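Local atomic coordinates of uncharacterized protein (Plasmodium falciparum, PDB entry 1ZSO), a protein that is of unknown function but may bind zinc, as eukaryotic relatives are thought to do. Residues Asp30-Ile35 / Ser120-Val125; Phe36-Ser41 / Arg110-Ile115; Leu45-Ile50 / Phe69-Thr74; Ile82-Thr87 / Asp103-Glu108. All blocks are in the same frame, centred on the assembly; numbering follows the deposited sequence.

Contact 1. Residues Asp30-Ile35 / Ser120-Val125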
# COMPACT_ATOMS: atom_id res chain seq x y z
N ASP B 30 3.96 10.34 13.30
CA ASP B 30 3.64 9.01 12.77
C ASP B 30 2.60 9.04 11.68
O ASP B 30 2.54 8.12 10.87
CB ASP B 30 3.15 8.10 13.88
CG ASP B 30 4.27 7.61 14.78
OD1 ASP B 30 5.42 8.03 14.58
OD2 ASP B 30 3.98 6.80 15.70
N GLU B 31 1.77 10.08 11.68
CA GLU B 31 0.77 10.32 10.65
C GLU B 31 1.41 10.76 9.32
O GLU B 31 0.77 10.73 8.28
CB GLU B 31 -0.25 11.40 11.11
CG GLU B 31 -0.92 11.16 12.48
CD GLU B 31 -1.77 12.38 12.99
OE1 GLU B 31 -2.42 13.06 12.15
OE2 GLU B 31 -1.82 12.63 14.23
N TYR B 32 2.68 11.17 9.33
CA TYR B 32 3.25 11.74 8.15
C TYR B 32 3.06 10.80 6.94
O TYR B 32 3.31 9.57 6.99
CB TYR B 32 4.74 12.11 8.35
CG TYR B 32 5.29 12.81 7.13
CD1 TYR B 32 5.04 14.14 6.91
CD2 TYR B 32 5.95 12.09 6.14
CE1 TYR B 32 5.50 14.76 5.75
CE2 TYR B 32 6.39 12.69 5.00
CZ TYR B 32 6.18 14.05 4.81
OH TYR B 32 6.61 14.65 3.64
N LEU B 33 2.62 11.42 5.84
CA LEU B 33 2.38 10.68 4.60
C LEU B 33 3.59 10.68 3.69
O LEU B 33 3.85 11.70 3.03
CB LEU B 33 1.19 11.26 3.84
CG LEU B 33 0.79 10.29 2.75
CD1 LEU B 33 0.39 8.98 3.40
CD2 LEU B 33 -0.36 10.83 1.91
N TRP B 34 4.32 9.56 3.64
CA TRP B 34 5.47 9.46 2.70
C TRP B 34 4.96 9.19 1.29
O TRP B 34 4.05 8.35 1.10
CB TRP B 34 6.47 8.38 3.12
CG TRP B 34 7.04 8.65 4.41
CD1 TRP B 34 6.64 8.16 5.60
CD2 TRP B 34 8.11 9.56 4.69
NE1 TRP B 34 7.42 8.65 6.61
CE2 TRP B 34 8.33 9.53 6.07
CE3 TRP B 34 8.93 10.36 3.90
CZ2 TRP B 34 9.30 10.30 6.69
CZ3 TRP B 34 9.88 11.14 4.51
CH2 TRP B 34 10.07 11.09 5.89
N ILE B 35 5.52 9.94 0.34
CA ILE B 35 5.11 9.94 -1.08
C ILE B 35 6.37 9.85 -1.95
O ILE B 35 7.37 10.58 -1.77
CB ILE B 35 4.26 11.16 -1.40
CG1 ILE B 35 3.10 11.25 -0.41
CG2 ILE B 35 3.70 11.09 -2.83
CD1 ILE B 35 2.40 12.54 -0.41
N SER B 120 4.80 16.36 1.76
CA SER B 120 3.37 16.38 1.82
C SER B 120 2.97 17.59 2.64
O SER B 120 3.74 18.54 2.75
CB SER B 120 2.84 15.05 2.40
OG SER B 120 3.26 14.86 3.74
N ASN B 121 1.77 17.59 3.19
CA ASN B 121 1.35 18.72 4.02
C ASN B 121 0.92 18.29 5.40
O ASN B 121 -0.04 18.80 5.93
CB ASN B 121 0.26 19.54 3.31
CG ASN B 121 -0.48 18.74 2.27
OD1 ASN B 121 -0.23 18.91 1.06
ND2 ASN B 121 -1.36 17.84 2.71
N ASN B 122 1.64 17.34 5.98
CA ASN B 122 1.44 17.04 7.38
C ASN B 122 2.71 17.33 8.17
O ASN B 122 3.02 16.63 9.13
CB ASN B 122 0.98 15.57 7.73
CG ASN B 122 0.52 14.73 6.54
OD1 ASN B 122 1.28 14.39 5.63
ND2 ASN B 122 -0.72 14.27 6.63
N PHE B 123 3.44 18.37 7.83
CA PHE B 123 4.59 18.73 8.67
C PHE B 123 4.10 19.51 9.86
O PHE B 123 2.99 19.99 9.88
CB PHE B 123 5.64 19.55 7.92
CG PHE B 123 6.38 18.77 6.89
CD1 PHE B 123 7.47 18.01 7.25
CD2 PHE B 123 6.00 18.79 5.55
CE1 PHE B 123 8.17 17.28 6.32
CE2 PHE B 123 6.69 18.08 4.61
CZ PHE B 123 7.80 17.33 5.00
N ILE B 124 4.95 19.59 10.88
CA ILE B 124 4.68 20.29 12.11
C ILE B 124 5.86 21.24 12.25
O ILE B 124 7.00 20.90 11.93
CB ILE B 124 4.56 19.34 13.33
CG1 ILE B 124 3.58 18.19 13.01
CG2 ILE B 124 4.12 20.11 14.63
CD1 ILE B 124 3.45 17.13 14.10
N VAL B 125 5.55 22.47 12.66
CA VAL B 125 6.57 23.44 12.95
C VAL B 125 6.37 24.01 14.35
O VAL B 125 5.25 24.32 14.76
CB VAL B 125 6.54 24.57 11.94
CG1 VAL B 125 7.30 25.75 12.48
CG2 VAL B 125 7.10 24.09 10.61
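Tyr32 lies against Ser120 and Phe123 where two antiparallel sheets of this all-beta protein meet: the loop running into strand 34-40 of the three-stranded sheet packs on the turn that leads into strand 123-127 of the four-stranded one. The polar part is a small network centred on Asn122. Asn122 OD1 accepts twice, from the backbone N of Leu33 at 3.3 Å and from the hydroxyl OG of Ser120 at 2.8 Å. The Ser120 bond, made within its own turn, lies close to the carbonyl plane, whereas the Leu33 N-H comes from well above it, 62° out. One carboxamide oxygen therefore ties the turn to itself and to the neighbouring loop. A second cross-link runs the other way, the backbone N of Ser120 donating to the phenol OH of Tyr32 at 3.1 Å, so that both loops supply a main-chain donor to a side chain opposite.

The apolar part is aromatic. Tyr32 CG is anti to the backbone N (chi1 -175°); the far end of the ring meets Phe123, the planes 52° apart. Ile35 CD1 touches Ser120 CB at 3.8 Å. Within its own strand segment, Tyr32 CD2 stands over the centre of the Trp34 indole, which also meets the ring of Phe52. Tyr79 of the second subunit packs on Leu33 and Asn122, placing this junction beside the dimer interface. Between the two aromatic residues, Tyr32 CE1 sits 3.5 Å above one face of Phe123, displaced toward its rim near CZ.

Contact 2. Residues Phe36-Ser41 / Arg110-Ile115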
# COMPACT_ATOMS: atom_id res chain seq x y z
N PHE B 36 6.37 8.92 -2.87
CA PHE B 36 7.56 8.71 -3.70
C PHE B 36 7.13 8.31 -5.06
O PHE B 36 6.05 7.72 -5.24
CB PHE B 36 8.44 7.59 -3.13
CG PHE B 36 9.17 7.96 -1.86
CD1 PHE B 36 10.30 8.73 -1.92
CD2 PHE B 36 8.71 7.53 -0.63
CE1 PHE B 36 10.98 9.10 -0.74
CE2 PHE B 36 9.37 7.88 0.53
CZ PHE B 36 10.51 8.66 0.47
N ASN B 37 7.98 8.64 -6.03
CA ASN B 37 8.04 7.88 -7.22
C ASN B 37 9.14 6.82 -7.09
O ASN B 37 10.28 7.11 -6.71
CB ASN B 37 8.35 8.73 -8.43
CG ASN B 37 7.29 9.75 -8.76
OD1 ASN B 37 6.11 9.66 -8.39
ND2 ASN B 37 7.71 10.75 -9.52
N ILE B 38 8.78 5.59 -7.43
CA ILE B 38 9.71 4.46 -7.37
C ILE B 38 9.92 3.74 -8.70
O ILE B 38 9.19 3.95 -9.69
CB ILE B 38 9.22 3.44 -6.34
CG1 ILE B 38 7.90 2.83 -6.82
CG2 ILE B 38 9.11 4.15 -4.95
CD1 ILE B 38 7.52 1.50 -6.14
N ARG B 39 10.94 2.90 -8.70
CA ARG B 39 11.27 2.04 -9.83
C ARG B 39 11.68 0.64 -9.34
O ARG B 39 12.23 0.45 -8.24
CB ARG B 39 12.40 2.65 -10.65
CG ARG B 39 12.62 2.00 -12.03
CD ARG B 39 14.03 2.29 -12.44
NE ARG B 39 14.50 1.47 -13.55
CZ ARG B 39 14.55 1.91 -14.81
NH1 ARG B 39 14.12 3.13 -15.11
NH2 ARG B 39 15.01 1.09 -15.77
N ASP B 40 11.37 -0.33 -10.16
CA ASP B 40 11.83 -1.69 -9.95
C ASP B 40 13.35 -1.71 -10.08
O ASP B 40 13.92 -1.21 -11.05
CB ASP B 40 11.13 -2.57 -10.96
CG ASP B 40 11.41 -4.03 -10.79
OD1 ASP B 40 12.26 -4.40 -9.92
OD2 ASP B 40 10.81 -4.81 -11.58
N SER B 41 14.03 -2.24 -9.07
CA SER B 41 15.48 -2.31 -9.08
C SER B 41 15.98 -3.35 -10.06
O SER B 41 17.18 -3.35 -10.43
CB SER B 41 16.00 -2.62 -7.68
OG SER B 41 15.53 -3.87 -7.23
N ARG B 110 14.12 -3.11 -0.56
CA ARG B 110 14.50 -4.38 -1.15
C ARG B 110 13.68 -4.60 -2.43
O ARG B 110 12.48 -4.82 -2.39
CB ARG B 110 14.21 -5.52 -0.20
CG ARG B 110 15.28 -5.80 0.89
CD ARG B 110 15.06 -7.22 1.54
NE ARG B 110 16.05 -7.58 2.58
CZ ARG B 110 16.13 -7.00 3.79
NH1 ARG B 110 15.29 -6.02 4.14
NH2 ARG B 110 17.05 -7.39 4.65
N GLY B 111 14.33 -4.49 -3.57
CA GLY B 111 13.67 -4.63 -4.84
C GLY B 111 13.07 -3.34 -5.36
O GLY B 111 12.38 -3.32 -6.39
N ILE B 112 13.39 -2.25 -4.70
CA ILE B 112 12.75 -0.96 -5.03
C ILE B 112 13.82 0.14 -4.93
O ILE B 112 14.61 0.12 -4.00
CB ILE B 112 11.62 -0.61 -4.06
CG1 ILE B 112 10.36 -1.41 -4.34
CG2 ILE B 112 11.26 0.88 -4.12
CD1 ILE B 112 9.40 -1.39 -3.18
N GLU B 113 13.82 1.06 -5.89
CA GLU B 113 14.57 2.36 -5.83
C GLU B 113 13.66 3.57 -5.65
O GLU B 113 12.76 3.79 -6.45
CB GLU B 113 15.25 2.68 -7.14
CG GLU B 113 16.66 2.35 -7.25
CD GLU B 113 16.81 1.12 -8.06
OE1 GLU B 113 16.25 0.11 -7.59
OE2 GLU B 113 17.42 1.19 -9.15
N LEU B 114 13.96 4.37 -4.64
CA LEU B 114 13.31 5.65 -4.39
C LEU B 114 13.85 6.62 -5.40
O LEU B 114 15.03 6.89 -5.35
CB LEU B 114 13.64 6.16 -2.98
CG LEU B 114 13.23 5.20 -1.86
CD1 LEU B 114 13.19 5.89 -0.49
CD2 LEU B 114 11.88 4.61 -2.18
N ILE B 115 13.01 7.14 -6.31
CA ILE B 115 13.48 8.05 -7.37
C ILE B 115 13.26 9.53 -6.95
O ILE B 115 14.20 10.33 -6.84
CB ILE B 115 12.77 7.73 -8.72
CG1 ILE B 115 13.04 6.29 -9.16
CG2 ILE B 115 13.22 8.64 -9.82
CD1 ILE B 115 14.50 5.99 -9.47
O HOH W 1 12.43 -6.01 -7.65
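Arg39 and Glu113 form the hydrogen-bonded pair at the middle of this antiparallel ladder between strands 34-40 and 112-117. Glu113 N reaches Arg39 O at 2.9 Å almost straight (178°), and Arg39 N returns the bond to Glu113 O at 3.0 Å. Farther along, Ile115 N donates to Asn37 O at 2.8 Å, while at the other end Ser41 N makes a weak bond to Gly111 O. A water donates both to that carbonyl and to Asp40 OD1, bridging the strand ends. Gly111 itself has a positive phi of 87°, where a CB would press on the preceding carbonyl oxygen. Asp40 OD2 bonds to Ser43 OG and OD1 to Thr42 N.

Side chains then alternate between the two faces. On one, Ile38 touches Ile112 CG2 through CB and Leu114 CD2 through CG2. Leu114 CG is anti to the carbonyl carbon (chi1 -58°), and its CD1 stands 3.9 Å above the Phe36 ring, offset toward the rim, in a CH-pi contact. On the other, Arg39 CB meets Ile115 CG1 at 4.0 Å. The face turned to the six-stranded sheet is thus apolar from Phe36 to Ile112 but ends in the carboxylate of Asp40, while the more exposed one bears Arg39 and Glu113.

Contact 3. Residues Leu45-Ile50 / Phe69-Thr74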
# COMPACT_ATOMS: atom_id res chain seq x y z
N LEU B 45 10.12 -1.12 -15.00
CA LEU B 45 8.87 -0.72 -14.35
C LEU B 45 9.01 0.39 -13.26
O LEU B 45 9.97 0.45 -12.50
CB LEU B 45 8.19 -1.95 -13.75
CG LEU B 45 7.74 -3.00 -14.78
CD1 LEU B 45 7.23 -4.24 -14.08
CD2 LEU B 45 6.66 -2.44 -15.74
N THR B 46 8.04 1.28 -13.24
CA THR B 46 8.01 2.40 -12.31
C THR B 46 6.60 2.51 -11.73
O THR B 46 5.65 2.00 -12.30
CB THR B 46 8.35 3.72 -13.02
OG1 THR B 46 7.41 3.96 -14.08
CG2 THR B 46 9.68 3.66 -13.63
N ARG B 47 6.49 3.16 -10.58
CA ARG B 47 5.19 3.44 -9.98
C ARG B 47 5.26 4.86 -9.38
O ARG B 47 6.16 5.13 -8.59
CB ARG B 47 4.93 2.37 -8.94
CG ARG B 47 3.59 2.40 -8.29
CD ARG B 47 2.53 1.67 -9.15
NE ARG B 47 1.43 1.24 -8.29
CZ ARG B 47 0.16 1.16 -8.66
NH1 ARG B 47 -0.22 1.51 -9.90
NH2 ARG B 47 -0.75 0.77 -7.77
N ASP B 48 4.37 5.75 -9.80
CA ASP B 48 4.34 7.12 -9.28
C ASP B 48 3.44 7.26 -8.08
O ASP B 48 2.41 6.60 -7.99
CB ASP B 48 3.79 8.11 -10.32
CG ASP B 48 4.73 8.32 -11.49
OD1 ASP B 48 5.85 7.76 -11.45
OD2 ASP B 48 4.32 9.03 -12.45
N ASN B 49 3.84 8.13 -7.16
CA ASN B 49 2.94 8.58 -6.10
C ASN B 49 2.48 7.42 -5.23
O ASN B 49 1.27 7.24 -5.02
CB ASN B 49 1.72 9.26 -6.72
CG ASN B 49 0.82 9.97 -5.66
OD1 ASN B 49 1.30 10.71 -4.79
ND2 ASN B 49 -0.49 9.74 -5.75
N ILE B 50 3.42 6.60 -4.78
CA ILE B 50 3.06 5.63 -3.81
C ILE B 50 2.98 6.40 -2.53
O ILE B 50 3.66 7.44 -2.36
CB ILE B 50 4.07 4.48 -3.65
CG1 ILE B 50 5.42 4.99 -3.15
CG2 ILE B 50 4.20 3.75 -4.95
CD1 ILE B 50 6.20 3.96 -2.50
N PHE B 69 5.63 -0.52 3.08
CA PHE B 69 5.17 -0.58 1.69
C PHE B 69 5.70 -1.82 0.98
O PHE B 69 6.86 -2.20 1.14
CB PHE B 69 5.62 0.66 0.88
CG PHE B 69 5.09 0.67 -0.53
CD1 PHE B 69 3.81 1.13 -0.80
CD2 PHE B 69 5.84 0.18 -1.59
CE1 PHE B 69 3.29 1.12 -2.16
CE2 PHE B 69 5.34 0.18 -2.88
CZ PHE B 69 4.04 0.65 -3.16
N MSE B 70 4.83 -2.40 0.15
CA MSE B 70 5.17 -3.55 -0.67
C MSE B 70 4.58 -3.49 -2.10
O MSE B 70 3.53 -2.91 -2.34
CB MSE B 70 4.63 -4.84 -0.06
CG MSE B 70 5.45 -5.47 1.02
SE MSE B 70 4.85 -7.41 1.09
CE MSE B 70 3.27 -7.17 2.15
N ILE B 71 5.27 -4.15 -3.02
CA ILE B 71 4.79 -4.27 -4.37
C ILE B 71 5.32 -5.57 -4.96
O ILE B 71 6.44 -5.97 -4.69
CB ILE B 71 5.15 -3.00 -5.20
CG1 ILE B 71 4.52 -3.03 -6.59
CG2 ILE B 71 6.66 -2.76 -5.33
CD1 ILE B 71 4.63 -1.68 -7.26
N LYS B 72 4.46 -6.25 -5.70
CA LYS B 72 4.83 -7.40 -6.49
C LYS B 72 4.84 -6.88 -7.94
O LYS B 72 3.80 -6.70 -8.59
CB LYS B 72 3.83 -8.53 -6.27
CG LYS B 72 4.06 -9.79 -7.08
CD LYS B 72 2.98 -10.80 -6.74
CE LYS B 72 3.41 -12.23 -7.02
NZ LYS B 72 3.36 -12.54 -8.49
N TRP B 73 6.06 -6.56 -8.39
CA TRP B 73 6.31 -5.89 -9.66
C TRP B 73 5.78 -6.65 -10.85
O TRP B 73 5.27 -6.02 -11.79
CB TRP B 73 7.81 -5.67 -9.85
CG TRP B 73 8.36 -4.54 -9.06
CD1 TRP B 73 9.21 -4.62 -8.02
CD2 TRP B 73 8.12 -3.15 -9.27
NE1 TRP B 73 9.52 -3.38 -7.57
CE2 TRP B 73 8.84 -2.46 -8.31
CE3 TRP B 73 7.32 -2.43 -10.18
CZ2 TRP B 73 8.86 -1.08 -8.25
CZ3 TRP B 73 7.31 -1.09 -10.10
CH2 TRP B 73 8.10 -0.41 -9.16
N THR B 74 5.88 -7.98 -10.81
CA THR B 74 5.42 -8.81 -11.93
C THR B 74 4.63 -10.05 -11.47
O THR B 74 4.55 -10.37 -10.27
CB THR B 74 6.63 -9.25 -12.87
OG1 THR B 74 7.38 -10.33 -12.30
CG2 THR B 74 7.58 -8.11 -13.13
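Ile50 against Phe69 and Leu45 against Trp73 make this an apolar, side-chain contact between edge strands of two antiparallel sheets: strand 46-52 borders the three-stranded sheet and strand 69-71 the six-stranded one. The two segments run in nearly opposite directions, 156° apart, yet their backbones stay well separated, with Leu45 CA and Trp73 CA 7.4 Å apart at the closest pairing. A G1 beta bulge, in which Asn49 and Ile50 both face Phe36, coincides with the corner of the first strand at Asn49.

At the far end from that corner, Leu45 CB rests 3.7 Å from Trp73 CE3, and Leu45 CD1 lies 3.5 Å from Trp73 O and 4.0 Å from Thr74 CG2. The Trp73 ring is held from several directions: Ile71 CG2 lies over one face, Arg47 N approaches the edge near CH2, and NE1 donates to Gly111 O. Arg47 passes Ile71 loosely, then carries its guanidinium to the second subunit, where NH1 bonds to Asp48 O of that chain; Asp48 O here receives Arg47 NH1 of the second subunit in return.

Ile50 CG1 lies between the backbone N and the carbonyl carbon (chi1 64°); Ile50 CG2 meets Phe69 CZ at 3.6 Å, and Ile50 CD1 stands 3.7 Å above the centre of that ring, 4° off the normal.

Contact 4. Residues Ile82-Thr87 / Asp103-Glu108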
# COMPACT_ATOMS: atom_id res chain seq x y z
N ILE B 82 9.56 -1.48 1.13
CA ILE B 82 10.19 -0.34 1.81
C ILE B 82 9.85 -0.36 3.29
O ILE B 82 8.72 -0.58 3.68
CB ILE B 82 9.67 1.01 1.31
CG1 ILE B 82 9.77 1.11 -0.20
CG2 ILE B 82 10.48 2.12 1.98
CD1 ILE B 82 8.97 2.24 -0.78
N ASN B 83 10.84 -0.14 4.11
CA ASN B 83 10.66 0.07 5.55
C ASN B 83 11.37 1.37 5.94
O ASN B 83 12.56 1.52 5.63
CB ASN B 83 11.28 -1.05 6.38
CG ASN B 83 10.28 -2.10 6.80
OD1 ASN B 83 9.22 -1.80 7.36
ND2 ASN B 83 10.65 -3.35 6.60
N PHE B 84 10.63 2.27 6.60
CA PHE B 84 11.20 3.37 7.35
C PHE B 84 12.07 2.82 8.46
O PHE B 84 11.69 1.86 9.15
CB PHE B 84 10.06 4.24 7.97
CG PHE B 84 10.55 5.35 8.88
CD1 PHE B 84 10.83 6.58 8.39
CD2 PHE B 84 10.70 5.14 10.24
CE1 PHE B 84 11.27 7.58 9.20
CE2 PHE B 84 11.15 6.11 11.06
CZ PHE B 84 11.44 7.34 10.56
N VAL B 85 13.23 3.43 8.65
CA VAL B 85 14.18 3.00 9.62
C VAL B 85 14.15 4.00 10.76
O VAL B 85 14.43 5.19 10.56
CB VAL B 85 15.61 2.93 9.04
CG1 VAL B 85 16.61 2.57 10.15
CG2 VAL B 85 15.72 1.93 7.92
N ASN B 86 13.83 3.53 11.96
CA ASN B 86 13.83 4.40 13.13
C ASN B 86 15.28 4.74 13.51
O ASN B 86 16.04 3.86 13.88
CB ASN B 86 13.09 3.74 14.30
CG ASN B 86 11.64 3.32 13.94
OD1 ASN B 86 11.39 2.16 13.54
ND2 ASN B 86 10.70 4.26 14.04
N THR B 87 15.66 6.00 13.36
CA THR B 87 16.94 6.52 13.88
C THR B 87 16.60 7.63 14.87
O THR B 87 15.53 8.19 14.81
CB THR B 87 17.86 7.03 12.72
OG1 THR B 87 17.14 7.96 11.89
CG2 THR B 87 18.28 5.87 11.84
N ASP B 103 20.45 14.83 6.85
CA ASP B 103 19.71 13.60 6.79
C ASP B 103 18.40 13.76 7.55
O ASP B 103 18.39 14.21 8.69
CB ASP B 103 20.53 12.46 7.39
CG ASP B 103 21.69 12.02 6.48
OD1 ASP B 103 21.75 12.55 5.34
OD2 ASP B 103 22.51 11.16 6.89
N PHE B 104 17.31 13.39 6.89
CA PHE B 104 15.99 13.60 7.45
C PHE B 104 15.32 12.27 7.80
O PHE B 104 14.66 12.17 8.82
CB PHE B 104 15.11 14.38 6.46
CG PHE B 104 13.84 14.89 7.07
CD1 PHE B 104 13.86 15.96 7.96
CD2 PHE B 104 12.62 14.28 6.80
CE1 PHE B 104 12.71 16.40 8.56
CE2 PHE B 104 11.45 14.75 7.40
CZ PHE B 104 11.50 15.79 8.29
N ALA B 105 15.47 11.28 6.93
CA ALA B 105 14.81 9.99 7.13
C ALA B 105 15.54 8.93 6.32
O ALA B 105 15.97 9.20 5.19
CB ALA B 105 13.36 10.07 6.73
N SER B 106 15.67 7.73 6.87
CA SER B 106 16.28 6.63 6.11
C SER B 106 15.26 5.51 5.86
O SER B 106 14.35 5.30 6.70
CB SER B 106 17.49 6.07 6.85
OG SER B 106 18.14 7.11 7.57
N PHE B 107 15.44 4.81 4.74
CA PHE B 107 14.59 3.66 4.37
C PHE B 107 15.40 2.47 3.87
O PHE B 107 16.30 2.63 3.06
CB PHE B 107 13.61 4.04 3.28
CG PHE B 107 12.82 5.28 3.58
CD1 PHE B 107 13.36 6.54 3.34
CD2 PHE B 107 11.55 5.20 4.11
CE1 PHE B 107 12.66 7.67 3.65
CE2 PHE B 107 10.85 6.35 4.42
CZ PHE B 107 11.40 7.57 4.18
N GLU B 108 15.05 1.27 4.35
CA GLU B 108 15.49 0.03 3.72
C GLU B 108 14.56 -0.33 2.60
O GLU B 108 13.37 -0.54 2.79
CB GLU B 108 15.48 -1.16 4.68
CG GLU B 108 16.59 -1.14 5.67
CD GLU B 108 16.50 -2.31 6.66
OE1 GLU B 108 15.75 -3.28 6.37
OE2 GLU B 108 17.18 -2.23 7.71
O HOH W 2 13.11 -4.12 5.41
O HOH W 3 15.33 7.71 9.76
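Asn83 and Glu108 pair through two backbone hydrogen bonds, Asn83 N to Glu108 O at 2.9 Å and Glu108 N to Asn83 O at 2.8 Å. Beyond the next pair, Val85 N donates to Ser106 O. Between these links lies the non-hydrogen-bonded pair Phe84-Phe107, where the strands come closest, with CA atoms 4.5 Å apart.

The two phenylalanines point to the same face. Phe84 has its CG anti to the backbone N (chi1 175°), and its ring presents CD1 to CE2 of Phe107 at 4.0 Å, the edge of Phe84 toward the face of Phe107, offset, with planes at 77°. Phe84 CE1 also touches Ala105 CB, and Ile82 CG2 lies 3.9 Å from Phe107 CD2. Trp34 and Phe36 also meet Phe107, each edge-to-face, joined by Phe52 and Leu114, so this face looks into the interior between the sheets.

The opposite face carries Asn83, Val85, Ser106 and Glu108. Val85 CG2 packs on Glu108 CG at 3.9 Å, and waters complete the polar links: one accepts from Asn83 ND2 and donates to Glu108 OE1, while another joins Val85 O, Thr87 OG1 and Ser106 N. Asn83 ND2 bonds to Thr66 O as well as to its water. Along the second strand, Phe104 and Ala105 both face Val14 in a classic beta bulge. The segments belong to adjacent antiparallel strands 80-85 and 102-110 of the six-stranded sheet, whose Phe84-Phe107 face packs against the three-stranded sheet in a sandwich-like manner.

Contacts 2 and 4 are backbone-bonded strand pairs, contact 4 within the six-stranded sheet and contact 2 within the three-stranded one, whereas contacts 1 and 3 join different sheets, one through polar loop groups with an aromatic pair, the other largely through side chains, without hydrogen bonds between its segments. Contact 4 and the aromatic part of contact 1 lie toward the interior; contact 3 has exposed Leu45 and Thr46 at its edge. Strand 34-40 is used by contacts 1 and 2 and is hydrogen-bonded to the 45-50 segment of contact 3. Interior faces converge: residues of contacts 1, 2 and 3 all reach Phe107 or Ile82 of contact 4. Contacts 1 and 3 also face the second subunit.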